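PDB 1UN8: dihydroxyacetone kinase from Citrobacter freundii, which catalyses the ATP-dependent phosphorylation of dihydroxyacetone to dihydroxyacetone phosphate, using magnesium or calcium as the divalent cofactor. Local coordinates for residues L46-G57 / V98-K109; V454-K465 / I478-L489. All coordinates share one frame; numbering follows the deposited sequence.

Contact 1: L46-G57 / V98-K109; sequences LNKNNVAVISGG and VTGEAGCLLIVK
Ala52, Val53 and Ile54 pair with Cys104, Leu105 and Leu106 as neighbouring parallel strands whose axes are inclined at 23°. The main-chain bonds fix the register: Ala52 N donates to Gly103 O at 3.0 Å and Ala52 O accepts from Leu105 N, then Ile54 N donates to Leu105 O and Ile54 O accepts from Ile107 N at 2.9 Å. Thus Ala52 straddles Cys104 and Ile54 straddles Leu106, as parallel pairing requires. One step on, the series passes to a side chain. Gly56 N stays 4.5 Å from Ile107 O, and Ser55 OG reaches that oxygen at 3.1 Å instead, its hydroxyl swung opposite the main-chain nitrogen (chi1 -166°).

Water joins both ends of the pair. One molecule links Asn50 O, Gly100 N and Gly103 O before the strands; another links Gly56 O with Lys109 N and NZ. That lysine, a substrate-binding residue, also hydrogen-bonds His65.

Apolar contacts lie on both faces. Val98 CG2 meets Ile54 CD1 at 3.8 Å and also touches Ala52 CB, while its CG1 packs against Leu46. Ile54 and Leu106 run side by side, with Ile54 CB 3.8 Å from Leu106 CD2. On the opposite face, which carries Val53 and Leu105, Val53 CG1 meets Ile107 CG1 at 4.0 Å.

Helix 88-98 packs on the face of Ile54, Cys104 and Leu106, whereas helices 155-167 and 172-184 pack against Ile107 and Leu105. Strand 52-59 lies between strands 76-80 and 104-109, which helix 88-98 connects in a beta-alpha-beta crossover.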
loop_
_atom_site.group_PDB
_atom_site.type_symbol
_atom_site.label_atom_id
_atom_site.label_comp_id
_atom_site.label_asym_id
_atom_site.label_seq_id
_atom_site.Cartn_x
_atom_site.Cartn_y
_atom_site.Cartn_z
ATOM N N LEU A 46 3.576 25.439 15.598
ATOM C CA LEU A 46 2.499 26.409 15.729
ATOM C C LEU A 46 2.892 27.879 15.635
ATOM O O LEU A 46 3.523 28.426 16.540
ATOM C CB LEU A 46 1.733 26.189 17.026
ATOM C CG LEU A 46 0.355 25.561 16.815
ATOM C CD1 LEU A 46 -0.490 25.775 18.061
ATOM C CD2 LEU A 46 -0.322 26.204 15.610
ATOM N N ASN A 47 2.513 28.509 14.525
ATOM C CA ASN A 47 2.778 29.927 14.304
ATOM C C ASN A 47 1.455 30.643 14.066
ATOM O O ASN A 47 1.091 30.935 12.923
ATOM C CB ASN A 47 3.696 30.138 13.095
ATOM C CG ASN A 47 3.890 31.617 12.762
ATOM O OD1 ASN A 47 3.523 32.498 13.545
ATOM N ND2 ASN A 47 4.475 31.891 11.599
ATOM N N LYS A 48 0.742 30.929 15.152
ATOM C CA LYS A 48 -0.555 31.594 15.068
ATOM C C LYS A 48 -0.585 32.950 14.347
ATOM O O LYS A 48 -1.643 33.570 14.233
ATOM C CB LYS A 48 -1.148 31.744 16.467
ATOM C CG LYS A 48 -1.315 30.424 17.186
ATOM C CD LYS A 48 -2.033 30.601 18.511
ATOM C CE LYS A 48 -2.053 29.294 19.276
ATOM N NZ LYS A 48 -2.784 29.419 20.559
ATOM N N ASN A 49 0.558 33.423 13.864
ATOM C CA ASN A 49 0.578 34.696 13.153
ATOM C C ASN A 49 0.029 34.454 11.761
ATOM O O ASN A 49 -0.526 35.355 11.135
ATOM C CB ASN A 49 1.998 35.268 13.058
ATOM C CG ASN A 49 2.482 35.827 14.373
ATOM O OD1 ASN A 49 1.735 36.516 15.074
ATOM N ND2 ASN A 49 3.737 35.541 14.717
ATOM N N ASN A 50 0.205 33.228 11.276
ATOM C CA ASN A 50 -0.307 32.848 9.970
ATOM C C ASN A 50 -1.689 32.236 10.125
ATOM O O ASN A 50 -2.091 31.839 11.221
ATOM C CB ASN A 50 0.619 31.843 9.286
ATOM C CG ASN A 50 1.854 32.500 8.695
ATOM O OD1 ASN A 50 1.794 33.638 8.211
ATOM N ND2 ASN A 50 2.979 31.783 8.708
ATOM N N VAL A 51 -2.426 32.174 9.025
ATOM C CA VAL A 51 -3.763 31.602 9.056
ATOM C C VAL A 51 -3.682 30.095 9.241
ATOM O O VAL A 51 -2.868 29.425 8.614
ATOM C CB VAL A 51 -4.530 31.909 7.755
ATOM C CG1 VAL A 51 -5.808 31.078 7.695
ATOM C CG2 VAL A 51 -4.862 33.401 7.689
ATOM N N ALA A 52 -4.523 29.569 10.118
ATOM C CA ALA A 52 -4.547 28.140 10.364
ATOM C C ALA A 52 -5.409 27.423 9.319
ATOM O O ALA A 52 -6.490 27.896 8.954
ATOM C CB ALA A 52 -5.091 27.868 11.767
ATOM N N VAL A 53 -4.921 26.288 8.831
ATOM C CA VAL A 53 -5.665 25.489 7.865
ATOM C C VAL A 53 -5.988 24.148 8.535
ATOM O O VAL A 53 -5.128 23.260 8.611
ATOM C CB VAL A 53 -4.833 25.228 6.589
ATOM C CG1 VAL A 53 -5.638 24.436 5.574
ATOM C CG2 VAL A 53 -4.369 26.548 5.984
ATOM N N ILE A 54 -7.214 23.985 9.012
ATOM C CA ILE A 54 -7.630 22.760 9.710
ATOM C C ILE A 54 -8.424 21.829 8.792
ATOM O O ILE A 54 -9.187 22.293 7.928
ATOM C CB ILE A 54 -8.504 23.079 10.937
ATOM C CG1 ILE A 54 -7.639 23.599 12.087
ATOM C CG2 ILE A 54 -9.290 21.849 11.364
ATOM C CD1 ILE A 54 -8.435 24.160 13.245
ATOM N N SER A 55 -8.243 20.528 8.984
ATOM C CA SER A 55 -8.987 19.553 8.209
ATOM C C SER A 55 -9.317 18.349 9.082
ATOM O O SER A 55 -9.215 18.406 10.312
ATOM C CB SER A 55 -8.192 19.105 6.987
ATOM O OG SER A 55 -9.021 18.410 6.072
ATOM N N GLY A 56 -9.702 17.252 8.436
ATOM C CA GLY A 56 -10.043 16.059 9.185
ATOM C C GLY A 56 -11.265 15.357 8.635
ATOM O O GLY A 56 -11.561 15.438 7.434
ATOM N N GLY A 57 -11.963 14.654 9.521
ATOM C CA GLY A 57 -13.133 13.896 9.129
ATOM C C GLY A 57 -12.966 12.484 9.663
ATOM O O GLY A 57 -12.070 12.230 10.476
ATOM N N VAL A 98 -5.371 26.264 17.855
ATOM C CA VAL A 98 -4.348 26.696 16.914
ATOM C C VAL A 98 -4.668 27.948 16.128
ATOM O O VAL A 98 -3.895 28.341 15.246
ATOM C CB VAL A 98 -4.057 25.575 15.883
ATOM C CG1 VAL A 98 -3.680 24.301 16.598
ATOM C CG2 VAL A 98 -5.282 25.339 15.001
ATOM N N THR A 99 -5.799 28.575 16.428
ATOM C CA THR A 99 -6.191 29.767 15.694
ATOM C C THR A 99 -5.918 31.068 16.436
ATOM O O THR A 99 -6.318 31.238 17.593
ATOM C CB THR A 99 -7.689 29.717 15.317
ATOM O OG1 THR A 99 -7.960 28.494 14.626
ATOM C CG2 THR A 99 -8.056 30.885 14.399
ATOM N N GLY A 100 -5.224 31.973 15.743
ATOM C CA GLY A 100 -4.905 33.286 16.276
ATOM C C GLY A 100 -5.787 34.312 15.583
ATOM O O GLY A 100 -6.735 33.953 14.882
ATOM N N GLU A 101 -5.482 35.592 15.762
ATOM C CA GLU A 101 -6.288 36.639 15.149
ATOM C C GLU A 101 -6.411 36.492 13.640
ATOM O O GLU A 101 -7.403 36.912 13.052
ATOM C CB GLU A 101 -5.715 38.015 15.495
ATOM C CG GLU A 101 -6.364 38.658 16.715
ATOM C CD GLU A 101 -5.580 39.859 17.234
ATOM O OE1 GLU A 101 -4.502 39.650 17.845
ATOM O OE2 GLU A 101 -6.036 41.012 17.025
ATOM N N ALA A 102 -5.409 35.882 13.017
ATOM C CA ALA A 102 -5.413 35.705 11.568
ATOM C C ALA A 102 -6.583 34.849 11.079
ATOM O O ALA A 102 -6.964 34.919 9.905
ATOM C CB ALA A 102 -4.089 35.085 11.115
ATOM N N GLY A 103 -7.150 34.046 11.980
ATOM C CA GLY A 103 -8.262 33.186 11.613
ATOM C C GLY A 103 -7.836 31.838 11.039
ATOM O O GLY A 103 -6.639 31.564 10.860
ATOM N N CYS A 104 -8.818 30.990 10.747
ATOM C CA CYS A 104 -8.545 29.671 10.189
ATOM C C CYS A 104 -9.525 29.269 9.101
ATOM O O CYS A 104 -10.692 29.683 9.092
ATOM C CB CYS A 104 -8.589 28.603 11.276
ATOM S SG CYS A 104 -10.255 28.265 11.852
ATOM N N LEU A 105 -9.025 28.449 8.184
ATOM C CA LEU A 105 -9.813 27.928 7.083
ATOM C C LEU A 105 -10.070 26.443 7.331
ATOM O O LEU A 105 -9.127 25.654 7.476
ATOM C CB LEU A 105 -9.053 28.098 5.769
ATOM C CG LEU A 105 -9.581 27.242 4.621
ATOM C CD1 LEU A 105 -11.014 27.663 4.324
ATOM C CD2 LEU A 105 -8.696 27.389 3.385
ATOM N N LEU A 106 -11.340 26.065 7.422
ATOM C CA LEU A 106 -11.685 24.659 7.607
ATOM C C LEU A 106 -11.843 24.072 6.191
ATOM O O LEU A 106 -12.585 24.616 5.368
ATOM C CB LEU A 106 -13.001 24.515 8.376
ATOM C CG LEU A 106 -13.106 25.123 9.782
ATOM C CD1 LEU A 106 -14.506 24.875 10.339
ATOM C CD2 LEU A 106 -12.045 24.545 10.705
ATOM N N ILE A 107 -11.115 23.000 5.887
ATOM C CA ILE A 107 -11.233 22.353 4.590
ATOM C C ILE A 107 -12.007 21.052 4.853
ATOM O O ILE A 107 -11.493 20.121 5.503
ATOM C CB ILE A 107 -9.858 22.026 3.995
ATOM C CG1 ILE A 107 -9.026 23.316 3.875
ATOM C CG2 ILE A 107 -10.038 21.334 2.618
ATOM C CD1 ILE A 107 -8.569 23.649 2.482
ATOM N N VAL A 108 -13.238 20.983 4.355
ATOM C CA VAL A 108 -14.081 19.813 4.584
ATOM C C VAL A 108 -14.504 19.027 3.342
ATOM O O VAL A 108 -15.000 19.601 2.376
ATOM C CB VAL A 108 -15.352 20.224 5.344
ATOM C CG1 VAL A 108 -16.243 19.020 5.582
ATOM C CG2 VAL A 108 -14.962 20.860 6.663
ATOM N N LYS A 109 -14.317 17.706 3.386
ATOM C CA LYS A 109 -14.715 16.836 2.275
ATOM C C LYS A 109 -16.244 16.811 2.275
ATOM O O LYS A 109 -16.867 16.846 3.333
ATOM C CB LYS A 109 -14.129 15.427 2.455
ATOM C CG LYS A 109 -12.602 15.390 2.369
ATOM C CD LYS A 109 -12.035 13.962 2.296
ATOM C CE LYS A 109 -12.447 13.100 3.486
ATOM N NZ LYS A 109 -12.124 13.711 4.799
HETATM O O HOH W 1 -4.539 31.800 12.787
HETATM O O HOH W 2 -13.615 16.250 5.887
#

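Contact 2: V454-K465 / I478-L489; sequences VEALNTGLAQMK and IDALQPALTSLL
Leu485 pushes its isobutyl group against Leu457 and Leu461, two residues one helical turn apart on the facing helix. The helices run antiparallel at 153°, with axes 9.8 Å apart at closest approach. Leu485 stands roughly perpendicular to Leu457, Leu485 CD2 lying 3.9 Å from Leu457 CB; the other methyl, Leu485 CD1, meets Leu461 CB at 4.0 Å. Asn458 and Leu485 pass alongside each other, pointing opposite ways, with the Asn458 amide laid along Leu485 CB. Asn458 ND2 makes a weak hydrogen bond to Leu485 O (3.3 Å, 144° at the hydrogen) and another weak one to Val454 O in its own helix, so the amide nitrogen is held loosely between one carbonyl of the facing helix and one of its own.

Leu461 is a knob in a hole formed by Ile478, Leu481, Gln482 and Leu485. With CG trans to the main-chain nitrogen (chi1 179°), its methyls spread over different walls: Leu461 CD1 faces Ile478 and lies 3.5 Å from Leu481 CD1, while Leu461 CD2 rests 3.5 Å from Gln482 CA. Met464 extends this apolar patch, its CE touching the CD1 atoms of Ile478 and Leu481.

Val454 closes the far end by dividing its branches between consecutive residues. Its CG1 meets Leu489 CD1 at 3.4 Å, and Val454 CG2 meets Leu488 CB at 3.9 Å.

Helix 534-547 packs on Leu481 and Leu488, and Leu457 touches the bound phospholipid. The pair is thus an antiparallel piece of the eight-helix alpha barrel whose pocket holds that lipid, the ATP-binding domain of this kinase.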
loop_
_atom_site.group_PDB
_atom_site.type_symbol
_atom_site.label_atom_id
_atom_site.label_comp_id
_atom_site.label_asym_id
_atom_site.label_seq_id
_atom_site.Cartn_x
_atom_site.Cartn_y
_atom_site.Cartn_z
ATOM N N VAL A 454 40.119 -35.129 -12.242
ATOM C CA VAL A 454 39.479 -35.348 -10.956
ATOM C C VAL A 454 39.331 -34.059 -10.153
ATOM O O VAL A 454 38.336 -33.859 -9.463
ATOM C CB VAL A 454 40.258 -36.397 -10.125
ATOM C CG1 VAL A 454 39.699 -36.494 -8.711
ATOM C CG2 VAL A 454 40.157 -37.746 -10.810
ATOM N N GLU A 455 40.319 -33.183 -10.236
ATOM C CA GLU A 455 40.246 -31.922 -9.512
ATOM C C GLU A 455 39.117 -31.072 -10.069
ATOM O O GLU A 455 38.334 -30.488 -9.315
ATOM C CB GLU A 455 41.567 -31.164 -9.630
ATOM C CG GLU A 455 42.315 -31.049 -8.321
ATOM C CD GLU A 455 43.809 -30.873 -8.516
ATOM O OE1 GLU A 455 44.219 -29.853 -9.126
ATOM O OE2 GLU A 455 44.567 -31.763 -8.052
ATOM N N ALA A 456 39.041 -31.014 -11.397
ATOM C CA ALA A 456 38.018 -30.228 -12.072
ATOM C C ALA A 456 36.625 -30.774 -11.755
ATOM O O ALA A 456 35.696 -30.005 -11.484
ATOM C CB ALA A 456 38.271 -30.233 -13.585
ATOM N N LEU A 457 36.489 -32.098 -11.782
ATOM C CA LEU A 457 35.213 -32.740 -11.496
ATOM C C LEU A 457 34.754 -32.429 -10.085
ATOM O O LEU A 457 33.563 -32.268 -9.840
ATOM C CB LEU A 457 35.313 -34.253 -11.688
ATOM C CG LEU A 457 35.417 -34.726 -13.143
ATOM C CD1 LEU A 457 35.582 -36.240 -13.199
ATOM C CD2 LEU A 457 34.169 -34.295 -13.907
ATOM N N ASN A 458 35.704 -32.338 -9.159
ATOM C CA ASN A 458 35.384 -32.021 -7.777
ATOM C C ASN A 458 34.962 -30.580 -7.640
ATOM O O ASN A 458 34.111 -30.264 -6.819
ATOM C CB ASN A 458 36.578 -32.279 -6.872
ATOM C CG ASN A 458 36.382 -33.499 -5.999
ATOM O OD1 ASN A 458 35.566 -33.495 -5.077
ATOM N ND2 ASN A 458 37.125 -34.560 -6.297
ATOM N N THR A 459 35.565 -29.693 -8.428
ATOM C CA THR A 459 35.184 -28.289 -8.375
ATOM C C THR A 459 33.756 -28.206 -8.913
ATOM O O THR A 459 32.933 -27.442 -8.399
ATOM C CB THR A 459 36.125 -27.413 -9.236
ATOM O OG1 THR A 459 37.422 -27.374 -8.632
ATOM C CG2 THR A 459 35.588 -25.984 -9.352
ATOM N N GLY A 460 33.470 -29.010 -9.937
ATOM C CA GLY A 460 32.133 -29.039 -10.510
ATOM C C GLY A 460 31.122 -29.419 -9.438
ATOM O O GLY A 460 30.045 -28.800 -9.317
ATOM N N LEU A 461 31.479 -30.440 -8.656
ATOM C CA LEU A 461 30.638 -30.925 -7.565
ATOM C C LEU A 461 30.438 -29.829 -6.522
ATOM O O LEU A 461 29.324 -29.567 -6.081
ATOM C CB LEU A 461 31.293 -32.135 -6.907
ATOM C CG LEU A 461 30.533 -32.727 -5.721
ATOM C CD1 LEU A 461 29.165 -33.200 -6.167
ATOM C CD2 LEU A 461 31.337 -33.877 -5.131
ATOM N N ALA A 462 31.539 -29.197 -6.134
ATOM C CA ALA A 462 31.521 -28.121 -5.147
ATOM C C ALA A 462 30.574 -26.984 -5.556
ATOM O O ALA A 462 29.851 -26.433 -4.727
ATOM C CB ALA A 462 32.942 -27.572 -4.962
ATOM N N GLN A 463 30.594 -26.632 -6.839
ATOM C CA GLN A 463 29.736 -25.567 -7.333
ATOM C C GLN A 463 28.291 -26.049 -7.391
ATOM O O GLN A 463 27.359 -25.304 -7.089
ATOM C CB GLN A 463 30.218 -25.106 -8.713
ATOM C CG GLN A 463 31.575 -24.426 -8.653
ATOM C CD GLN A 463 31.596 -23.299 -7.628
ATOM O OE1 GLN A 463 32.104 -23.468 -6.518
ATOM N NE2 GLN A 463 31.064 -22.135 -8.006
ATOM N N MET A 464 28.105 -27.305 -7.768
ATOM C CA MET A 464 26.766 -27.849 -7.840
ATOM C C MET A 464 26.147 -27.793 -6.436
ATOM O O MET A 464 24.964 -27.485 -6.271
ATOM C CB MET A 464 26.826 -29.280 -8.366
ATOM C CG MET A 464 25.479 -29.920 -8.601
ATOM S SD MET A 464 25.597 -31.239 -9.820
ATOM C CE MET A 464 26.641 -32.390 -8.952
ATOM N N LYS A 465 26.962 -28.054 -5.419
ATOM C CA LYS A 465 26.471 -28.036 -4.040
ATOM C C LYS A 465 26.160 -26.632 -3.545
ATOM O O LYS A 465 25.164 -26.412 -2.861
ATOM C CB LYS A 465 27.489 -28.692 -3.099
ATOM C CG LYS A 465 27.708 -30.173 -3.378
ATOM C CD LYS A 465 28.860 -30.750 -2.567
ATOM C CE LYS A 465 28.581 -30.677 -1.078
ATOM N NZ LYS A 465 29.621 -31.413 -0.309
ATOM N N ILE A 478 24.440 -36.387 -5.626
ATOM C CA ILE A 478 25.597 -36.019 -4.824
ATOM C C ILE A 478 26.021 -37.174 -3.921
ATOM O O ILE A 478 27.217 -37.427 -3.743
ATOM C CB ILE A 478 25.288 -34.789 -3.933
ATOM C CG1 ILE A 478 24.846 -33.604 -4.802
ATOM C CG2 ILE A 478 26.510 -34.419 -3.102
ATOM C CD1 ILE A 478 25.877 -33.146 -5.794
ATOM N N ASP A 479 25.040 -37.878 -3.359
ATOM C CA ASP A 479 25.322 -38.994 -2.460
ATOM C C ASP A 479 26.188 -40.102 -3.046
ATOM O O ASP A 479 26.805 -40.869 -2.309
ATOM C CB ASP A 479 24.019 -39.591 -1.941
ATOM C CG ASP A 479 23.113 -38.546 -1.356
ATOM O OD1 ASP A 479 23.496 -37.950 -0.331
ATOM O OD2 ASP A 479 22.016 -38.319 -1.899
ATOM N N ALA A 480 26.233 -40.183 -4.369
ATOM C CA ALA A 480 27.042 -41.190 -5.026
ATOM C C ALA A 480 28.255 -40.521 -5.680
ATOM O O ALA A 480 29.347 -41.090 -5.708
ATOM C CB ALA A 480 26.203 -41.935 -6.084
ATOM N N LEU A 481 28.061 -39.305 -6.186
ATOM C CA LEU A 481 29.127 -38.574 -6.867
ATOM C C LEU A 481 30.297 -38.217 -5.962
ATOM O O LEU A 481 31.445 -38.513 -6.279
ATOM C CB LEU A 481 28.581 -37.288 -7.493
ATOM C CG LEU A 481 29.053 -36.888 -8.897
ATOM C CD1 LEU A 481 29.154 -35.380 -8.948
ATOM C CD2 LEU A 481 30.382 -37.511 -9.243
ATOM N N GLN A 482 30.005 -37.573 -4.841
ATOM C CA GLN A 482 31.054 -37.168 -3.914
ATOM C C GLN A 482 31.940 -38.333 -3.491
ATOM O O GLN A 482 33.161 -38.257 -3.594
ATOM C CB GLN A 482 30.446 -36.509 -2.679
ATOM C CG GLN A 482 31.480 -35.919 -1.761
ATOM C CD GLN A 482 31.063 -34.569 -1.227
ATOM O OE1 GLN A 482 30.081 -34.449 -0.484
ATOM N NE2 GLN A 482 31.805 -33.535 -1.611
ATOM N N PRO A 483 31.331 -39.429 -3.005
ATOM C CA PRO A 483 32.120 -40.587 -2.583
ATOM C C PRO A 483 33.071 -41.006 -3.692
ATOM O O PRO A 483 34.256 -41.238 -3.449
ATOM C CB PRO A 483 31.052 -41.645 -2.309
ATOM C CG PRO A 483 29.897 -40.840 -1.843
ATOM C CD PRO A 483 29.890 -39.685 -2.809
ATOM N N ALA A 484 32.534 -41.077 -4.910
ATOM C CA ALA A 484 33.306 -41.470 -6.081
ATOM C C ALA A 484 34.433 -40.495 -6.373
ATOM O O ALA A 484 35.566 -40.912 -6.621
ATOM C CB ALA A 484 32.388 -41.587 -7.296
ATOM N N LEU A 485 34.132 -39.200 -6.347
ATOM C CA LEU A 485 35.156 -38.204 -6.635
ATOM C C LEU A 485 36.212 -38.174 -5.545
ATOM O O LEU A 485 37.377 -37.850 -5.800
ATOM C CB LEU A 485 34.535 -36.817 -6.822
ATOM C CG LEU A 485 33.676 -36.708 -8.089
ATOM C CD1 LEU A 485 33.252 -35.275 -8.302
ATOM C CD2 LEU A 485 34.463 -37.207 -9.294
ATOM N N THR A 486 35.814 -38.521 -4.331
ATOM C CA THR A 486 36.768 -38.548 -3.240
ATOM C C THR A 486 37.632 -39.795 -3.415
ATOM O O THR A 486 38.852 -39.744 -3.248
ATOM C CB THR A 486 36.063 -38.584 -1.886
ATOM O OG1 THR A 486 35.319 -37.374 -1.715
ATOM C CG2 THR A 486 37.069 -38.701 -0.763
ATOM N N SER A 487 37.002 -40.912 -3.769
ATOM C CA SER A 487 37.746 -42.145 -3.977
ATOM C C SER A 487 38.846 -41.918 -5.019
ATOM O O SER A 487 40.007 -42.269 -4.799
ATOM C CB SER A 487 36.811 -43.254 -4.450
ATOM O OG SER A 487 37.517 -44.462 -4.657
ATOM N N LEU A 488 38.470 -41.313 -6.143
ATOM C CA LEU A 488 39.403 -41.041 -7.225
ATOM C C LEU A 488 40.504 -40.061 -6.838
ATOM O O LEU A 488 41.612 -40.132 -7.357
ATOM C CB LEU A 488 38.641 -40.513 -8.441
ATOM C CG LEU A 488 37.737 -41.541 -9.124
ATOM C CD1 LEU A 488 36.852 -40.872 -10.159
ATOM C CD2 LEU A 488 38.597 -42.607 -9.773
ATOM N N LEU A 489 40.202 -39.151 -5.923
ATOM C CA LEU A 489 41.180 -38.161 -5.490
ATOM C C LEU A 489 42.339 -38.827 -4.753
ATOM O O LEU A 489 43.446 -38.291 -4.701
ATOM C CB LEU A 489 40.506 -37.131 -4.584
ATOM C CG LEU A 489 41.117 -35.727 -4.557
ATOM C CD1 LEU A 489 41.225 -35.184 -5.976
ATOM C CD2 LEU A 489 40.256 -34.813 -3.692
#

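In the fold
Contact 1 (46-57 with 98-109) is complete well before contact 2 (454-465 with 478-489) begins along the chain, and they share no helix, strand or sheet. Their centres are 75 Å apart, on opposite sides of the chain's centre, and their nearest atoms are separated by about 55 Å. Contact 1 belongs to the DhaK region, beside substrate-binding residues Gly58 and Asp114; contact 2 belongs to the DhaL region, beside ATP-binding Thr476. Substrate and nucleotide sites therefore lie far apart within one chain. Gln463 hydrogen-bonds Glu123 of the second subunit, placing the helical domain against its partner's DhaK region, consistent with phosphoryl transfer between subunits of the homodimer.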